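Local coordinates for protein DnaJ homolog subfamily C member 27-A (Xenopus laevis, PDB 6JMG) that binds GTP and magnesium through a Rab-family small GTPase domain, carries a DnaJ domain, and is possibly a regulator of the MEK/ERK pathway, at residues V233-A236 against Y237-L240; C215-S218 against W219-L222. All blocks are in the same frame, centred on the assembly; numbering follows the deposited sequence.

The two contacts follow one another along the chain inside the DnaJ domain, without nesting or crossing. Contact 2 comes first: after helix 203-213 the chain runs through a short loop, and residues 215-218 fold onto 219-222 as helix 218-222 starts, closing nothing larger than a capped first turn. A further loop leads to helix 230-244, where contact 1 joins 233-236 to 237-240 by successive turns. Their centres lie about 13 Å apart; the Leu-222 side chain packs on Ala-236 and Leu-240, and the Ala-236 CB also lies 3.4 Å from the backbone O of Leu-222. Helix 254-278 packs against both, so three helices share this core.

Contact 1. Residues V233-A236 against Y237-L240; sequences VNKA and YRKL
Arg-238 reaches back along the helix to Asn-234 and Lys-235, one turn earlier, and these three side chains make up the polar part of the contact. The arginine chain, extended from CG to NE, runs back toward the preceding turn. There one face of the guanidinium lies over the CB of Asn-234, 3.3 Å from NH2, with the amide and guanidinium planes 28° apart. The pairing is one of packing: ND2 and NH2 are both donors, and the amide oxygen OD1, not bonded to Arg-238, instead accepts a hydrogen bond from Arg-265 NE of helix 254-278.

Lys-235 arrives at the guanidinium edge. Its chain bends at chi2 and chi3, which leaves NZ in the guanidinium plane and 3.0 Å from Arg-238 NH1 in the model. The two like charges make no bond, and at 2.7 Å resolution the closeness of these exposed ends is doubtful.

Backbone bonds join the turns. Tyr-237 N donates to Val-233 O at 2.9 Å, and Arg-238 N to Asn-234 O at 3.0 Å, the latter carbonyl being less surely placed. Ala-236 O takes two weak bonds, from Lys-239 N at 3.3 Å and from Leu-240 N at 3.4 Å.

Apolar groups serve the surrounding fold. With CG of Tyr-237 anti to the backbone N (chi1 161°), the ring is carried away from the preceding turn and onto Phe-258, Val-261 and Arg-265. Val-233 packs on Leu-269, Ala-236 on Val-224, and Leu-240 on Ser-208 and Arg-211 of helix 203-213. An amphipathic helix of this kind is consistent with helix II of a J domain, which pairs with the long helix III and carries basic residues on its outer side.

Contact 2. Residues C215-S218 against W219-L222; sequences CKDS and WDML
Asp-217 caps the helix that begins at Ser-218, and its OD2 takes two backbone N-H groups of the first turn. OD2 receives Asp-220 N at 3.1 Å in a fairly straight bond on its anti lone pair, the one turned away from OD1; Trp-219 N adds a weak bond to OD2 at 2.9 Å, bent to 122°. With CG anti to the backbone N (chi1 -178°), the carboxylate swings forward over these amides. Two amides of the first turn, which have no preceding turn to bond to, are thus met by the carboxylate. Asp-217 serves with its main chain as well: its carbonyl O accepts from Met-221 N at 3.0 Å, the first regular backbone bond of the helix.

This N-cap opens the short helix 218-222, the counterpart of the first helix of the compact helical J domain, which lies against helices 230-244 and 254-278. Leu-222 packs on Val-261 and Leu-268 of the latter, while Trp-219 also meets Leu-268 and Ser-218 meets Ala-264.

The other carboxylate oxygen, OD1 of Asp-217, approaches the indole of Trp-219 at its edge, near the ring plane and 3.3 Å from CE3; the carboxylate and ring planes are 23° apart. The Asp-220 carboxylate comes near the cap too, with its OD2 3.7 Å from Asp-217 OD2, a pairing of like charges that the positive end of the helix would probably ease.

Cys-215 covers the same turn from the loop. Its SG lies 3.6 Å from Met-221 N, whose hydrogen bond goes to Asp-217 O, and 4.0 Å from Met-221 CG in apolar packing. Further along, Leu-222 N gives weak bonds to Ser-218 O and Trp-219 O, and Met-221 O accepts a weak one from Arg-211 NH1 of helix 203-213.

Contact 1. Residues V233-A236 against Y237-L240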
ATOM      1  N   VAL A 233       2.402  -0.199 -26.173  1.00 78.89           N
ATOM      2  CA  VAL A 233       3.732  -0.634 -25.773  1.00 74.29           C
ATOM      3  C   VAL A 233       4.086  -0.011 -24.431  1.00 70.31           C
ATOM      4  O   VAL A 233       4.756  -0.643 -23.602  1.00 76.68           O
ATOM      5  CB  VAL A 233       4.794  -0.320 -26.845  1.00 64.67           C
ATOM      6  CG1 VAL A 233       4.302  -0.659 -28.242  1.00 71.34           C
ATOM      7  CG2 VAL A 233       5.163   1.055 -26.768  1.00 73.14           C
ATOM      8  N   ASN A 234       3.570   1.185 -24.150  1.00 54.41           N
ATOM      9  CA  ASN A 234       3.726   1.743 -22.809  1.00 62.13           C
ATOM     10  C   ASN A 234       3.117   0.831 -21.768  1.00 67.94           C
ATOM     11  O   ASN A 234       3.729   0.572 -20.732  1.00 66.41           O
ATOM     12  CB  ASN A 234       3.109   3.130 -22.718  1.00 75.40           C
ATOM     13  CG  ASN A 234       4.046   4.194 -23.203  1.00 82.23           C
ATOM     14  OD1 ASN A 234       5.257   3.958 -23.350  1.00 69.30           O
ATOM     15  ND2 ASN A 234       3.502   5.366 -23.485  1.00 88.34           N
ATOM     16  N   LYS A 235       1.909   0.324 -22.025  1.00 83.09           N
ATOM     17  CA  LYS A 235       1.240  -0.416 -20.966  1.00 81.97           C
ATOM     18  C   LYS A 235       1.754  -1.839 -20.858  1.00 71.12           C
ATOM     19  O   LYS A 235       1.819  -2.384 -19.751  1.00 68.26           O
ATOM     20  CB  LYS A 235      -0.278  -0.415 -21.175  1.00 90.97           C
ATOM     21  CG  LYS A 235      -0.950   0.976 -21.181  1.00104.72           C
ATOM     22  CD  LYS A 235      -0.732   1.872 -19.918  1.00114.96           C
ATOM     23  CE  LYS A 235      -0.420   1.151 -18.592  1.00119.33           C
ATOM     24  NZ  LYS A 235      -0.337   2.093 -17.431  1.00115.58           N
ATOM     25  N   ALA A 236       2.220  -2.414 -21.962  1.00 68.13           N
ATOM     26  CA  ALA A 236       2.971  -3.659 -21.867  1.00 66.04           C
ATOM     27  C   ALA A 236       4.248  -3.453 -21.063  1.00 77.58           C
ATOM     28  O   ALA A 236       4.577  -4.260 -20.183  1.00 83.13           O
ATOM     29  CB  ALA A 236       3.285  -4.191 -23.269  1.00 54.65           C
ATOM     30  N   TYR A 237       4.958  -2.352 -21.323  1.00 67.05           N
ATOM     31  CA  TYR A 237       6.230  -2.136 -20.654  1.00 57.44           C
ATOM     32  C   TYR A 237       6.050  -2.012 -19.149  1.00 59.80           C
ATOM     33  O   TYR A 237       6.843  -2.575 -18.382  1.00 57.77           O
ATOM     34  CB  TYR A 237       6.957  -0.894 -21.204  1.00 60.96           C
ATOM     35  CG  TYR A 237       8.012  -0.398 -20.224  1.00 61.29           C
ATOM     36  CD1 TYR A 237       9.287  -0.956 -20.206  1.00 68.21           C
ATOM     37  CD2 TYR A 237       7.713   0.580 -19.276  1.00 54.16           C
ATOM     38  CE1 TYR A 237      10.243  -0.547 -19.280  1.00 65.66           C
ATOM     39  CE2 TYR A 237       8.661   0.991 -18.348  1.00 65.90           C
ATOM     40  CZ  TYR A 237       9.923   0.430 -18.357  1.00 65.79           C
ATOM     41  OH  TYR A 237      10.862   0.848 -17.442  1.00 68.23           O
ATOM     42  N   ARG A 238       5.037  -1.264 -18.694  1.00 61.02           N
ATOM     43  CA  ARG A 238       4.980  -1.010 -17.257  1.00 66.86           C
ATOM     44  C   ARG A 238       4.641  -2.275 -16.479  1.00 67.79           C
ATOM     45  O   ARG A 238       5.061  -2.412 -15.323  1.00 74.38           O
ATOM     46  CB  ARG A 238       3.977   0.096 -16.925  1.00 67.38           C
ATOM     47  CG  ARG A 238       3.879   1.170 -17.971  1.00 65.77           C
ATOM     48  CD  ARG A 238       3.328   2.495 -17.479  1.00 70.90           C
ATOM     49  NE  ARG A 238       3.596   3.513 -18.494  1.00 85.85           N
ATOM     50  CZ  ARG A 238       2.675   4.220 -19.137  1.00 91.07           C
ATOM     51  NH1 ARG A 238       1.398   4.038 -18.863  1.00 97.06           N
ATOM     52  NH2 ARG A 238       3.041   5.107 -20.057  1.00 93.38           N
ATOM     53  N   LYS A 239       3.966  -3.247 -17.096  1.00 58.61           N
ATOM     54  CA  LYS A 239       3.663  -4.427 -16.298  1.00 79.02           C
ATOM     55  C   LYS A 239       4.879  -5.324 -16.158  1.00 78.66           C
ATOM     56  O   LYS A 239       5.070  -5.945 -15.105  1.00 83.89           O
ATOM     57  CB  LYS A 239       2.496  -5.209 -16.909  1.00 86.26           C
ATOM     58  CG  LYS A 239       1.139  -4.587 -16.640  1.00 97.93           C
ATOM     59  CD  LYS A 239       0.053  -5.146 -17.538  1.00106.17           C
ATOM     60  CE  LYS A 239       0.597  -5.614 -18.873  1.00112.70           C
ATOM     61  NZ  LYS A 239      -0.494  -5.820 -19.874  1.00117.97           N
ATOM     62  N   LEU A 240       5.757  -5.308 -17.160  1.00 60.80           N
ATOM     63  CA  LEU A 240       7.042  -5.979 -17.042  1.00 55.03           C
ATOM     64  C   LEU A 240       7.986  -5.220 -16.110  1.00 55.90           C
ATOM     65  O   LEU A 240       8.719  -5.835 -15.329  1.00 61.74           O
ATOM     66  CB  LEU A 240       7.659  -6.130 -18.431  1.00 56.01           C
ATOM     67  CG  LEU A 240       7.054  -7.243 -19.282  1.00 57.23           C
ATOM     68  CD1 LEU A 240       7.536  -7.186 -20.733  1.00 59.09           C
ATOM     69  CD2 LEU A 240       7.365  -8.591 -18.653  1.00 52.35           C
TER

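Contact 2. Residues C215-S218 against W219-L222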
ATOM      1  N   CYS A 215      14.458 -14.653 -26.565  1.00113.84           N
ATOM      2  CA  CYS A 215      13.581 -13.853 -27.392  1.00106.38           C
ATOM      3  C   CYS A 215      14.466 -12.910 -28.181  1.00106.55           C
ATOM      4  O   CYS A 215      15.307 -12.215 -27.603  1.00 99.68           O
ATOM      5  CB  CYS A 215      12.599 -13.088 -26.513  1.00 94.17           C
ATOM      6  SG  CYS A 215      11.225 -12.404 -27.382  1.00102.89           S
ATOM      7  N   LYS A 216      14.284 -12.889 -29.497  1.00109.33           N
ATOM      8  CA  LYS A 216      15.182 -12.132 -30.358  1.00112.10           C
ATOM      9  C   LYS A 216      14.453 -11.014 -31.102  1.00110.38           C
ATOM     10  O   LYS A 216      14.980 -10.461 -32.074  1.00101.32           O
ATOM     11  CB  LYS A 216      15.890 -13.090 -31.321  1.00110.44           C
ATOM     12  CG  LYS A 216      17.185 -13.710 -30.746  1.00107.75           C
ATOM     13  CD  LYS A 216      17.170 -15.240 -30.738  1.00111.03           C
ATOM     14  CE  LYS A 216      17.988 -15.825 -29.570  1.00110.42           C
ATOM     15  NZ  LYS A 216      17.636 -17.256 -29.240  1.00110.87           N
ATOM     16  N   ASP A 217      13.259 -10.658 -30.631  1.00101.49           N
ATOM     17  CA  ASP A 217      12.395  -9.680 -31.271  1.00 91.15           C
ATOM     18  C   ASP A 217      11.782  -8.793 -30.193  1.00 84.64           C
ATOM     19  O   ASP A 217      11.301  -9.304 -29.175  1.00 82.73           O
ATOM     20  CB  ASP A 217      11.309 -10.387 -32.094  1.00 97.40           C
ATOM     21  CG  ASP A 217      10.406  -9.421 -32.831  1.00112.55           C
ATOM     22  OD1 ASP A 217      10.757  -9.010 -33.959  1.00117.51           O
ATOM     23  OD2 ASP A 217       9.335  -9.088 -32.284  1.00117.25           O
ATOM     24  N   SER A 218      11.767  -7.472 -30.408  1.00 77.84           N
ATOM     25  CA  SER A 218      11.300  -6.615 -29.326  1.00 76.15           C
ATOM     26  C   SER A 218       9.781  -6.541 -29.260  1.00 75.44           C
ATOM     27  O   SER A 218       9.229  -6.265 -28.187  1.00 65.67           O
ATOM     28  CB  SER A 218      11.844  -5.188 -29.488  1.00 73.07           C
ATOM     29  OG  SER A 218      13.160  -5.179 -30.009  1.00 79.10           O
ATOM     30  N   TRP A 219       9.086  -6.889 -30.340  1.00 79.73           N
ATOM     31  CA  TRP A 219       7.638  -6.989 -30.258  1.00 74.86           C
ATOM     32  C   TRP A 219       7.257  -8.114 -29.320  1.00 78.90           C
ATOM     33  O   TRP A 219       6.479  -7.920 -28.376  1.00 83.63           O
ATOM     34  CB  TRP A 219       7.045  -7.203 -31.656  1.00 82.74           C
ATOM     35  CG  TRP A 219       7.005  -5.946 -32.519  1.00 99.65           C
ATOM     36  CD1 TRP A 219       6.107  -4.907 -32.425  1.00102.40           C
ATOM     37  CD2 TRP A 219       7.887  -5.609 -33.599  1.00101.93           C
ATOM     38  NE1 TRP A 219       6.381  -3.954 -33.371  1.00 99.89           N
ATOM     39  CE2 TRP A 219       7.465  -4.359 -34.109  1.00106.09           C
ATOM     40  CE3 TRP A 219       8.991  -6.238 -34.184  1.00111.73           C
ATOM     41  CZ2 TRP A 219       8.111  -3.729 -35.180  1.00113.31           C
ATOM     42  CZ3 TRP A 219       9.634  -5.607 -35.253  1.00120.03           C
ATOM     43  CH2 TRP A 219       9.191  -4.365 -35.736  1.00117.16           C
ATOM     44  N   ASP A 220       7.843  -9.292 -29.535  1.00 73.79           N
ATOM     45  CA  ASP A 220       7.482 -10.432 -28.707  1.00 91.02           C
ATOM     46  C   ASP A 220       8.035 -10.295 -27.294  1.00 91.86           C
ATOM     47  O   ASP A 220       7.478 -10.882 -26.360  1.00 88.07           O
ATOM     48  CB  ASP A 220       7.940 -11.726 -29.390  1.00100.89           C
ATOM     49  CG  ASP A 220       7.301 -11.912 -30.775  1.00108.30           C
ATOM     50  OD1 ASP A 220       6.138 -11.469 -30.954  1.00105.42           O
ATOM     51  OD2 ASP A 220       7.953 -12.492 -31.679  1.00104.81           O
ATOM     52  N   MET A 221       9.092  -9.503 -27.108  1.00 93.37           N
ATOM     53  CA  MET A 221       9.655  -9.331 -25.774  1.00 81.35           C
ATOM     54  C   MET A 221       8.671  -8.657 -24.827  1.00 80.95           C
ATOM     55  O   MET A 221       8.601  -9.014 -23.647  1.00 82.42           O
ATOM     56  CB  MET A 221      10.940  -8.523 -25.851  1.00 68.49           C
ATOM     57  CG  MET A 221      12.078  -9.191 -25.158  1.00 68.10           C
ATOM     58  SD  MET A 221      13.497  -8.123 -25.083  1.00 67.07           S
ATOM     59  CE  MET A 221      14.321  -8.485 -26.649  1.00 61.87           C
ATOM     60  N   LEU A 222       7.890  -7.695 -25.320  1.00 83.71           N
ATOM     61  CA  LEU A 222       6.870  -7.051 -24.497  1.00 80.84           C
ATOM     62  C   LEU A 222       5.481  -7.648 -24.689  1.00 81.09           C
ATOM     63  O   LEU A 222       4.542  -7.220 -24.004  1.00 73.05           O
ATOM     64  CB  LEU A 222       6.804  -5.545 -24.777  1.00 72.77           C
ATOM     65  CG  LEU A 222       8.051  -4.651 -24.760  1.00 68.06           C
ATOM     66  CD1 LEU A 222       7.668  -3.299 -25.291  1.00 66.61           C
ATOM     67  CD2 LEU A 222       8.649  -4.509 -23.371  1.00 52.91           C
TER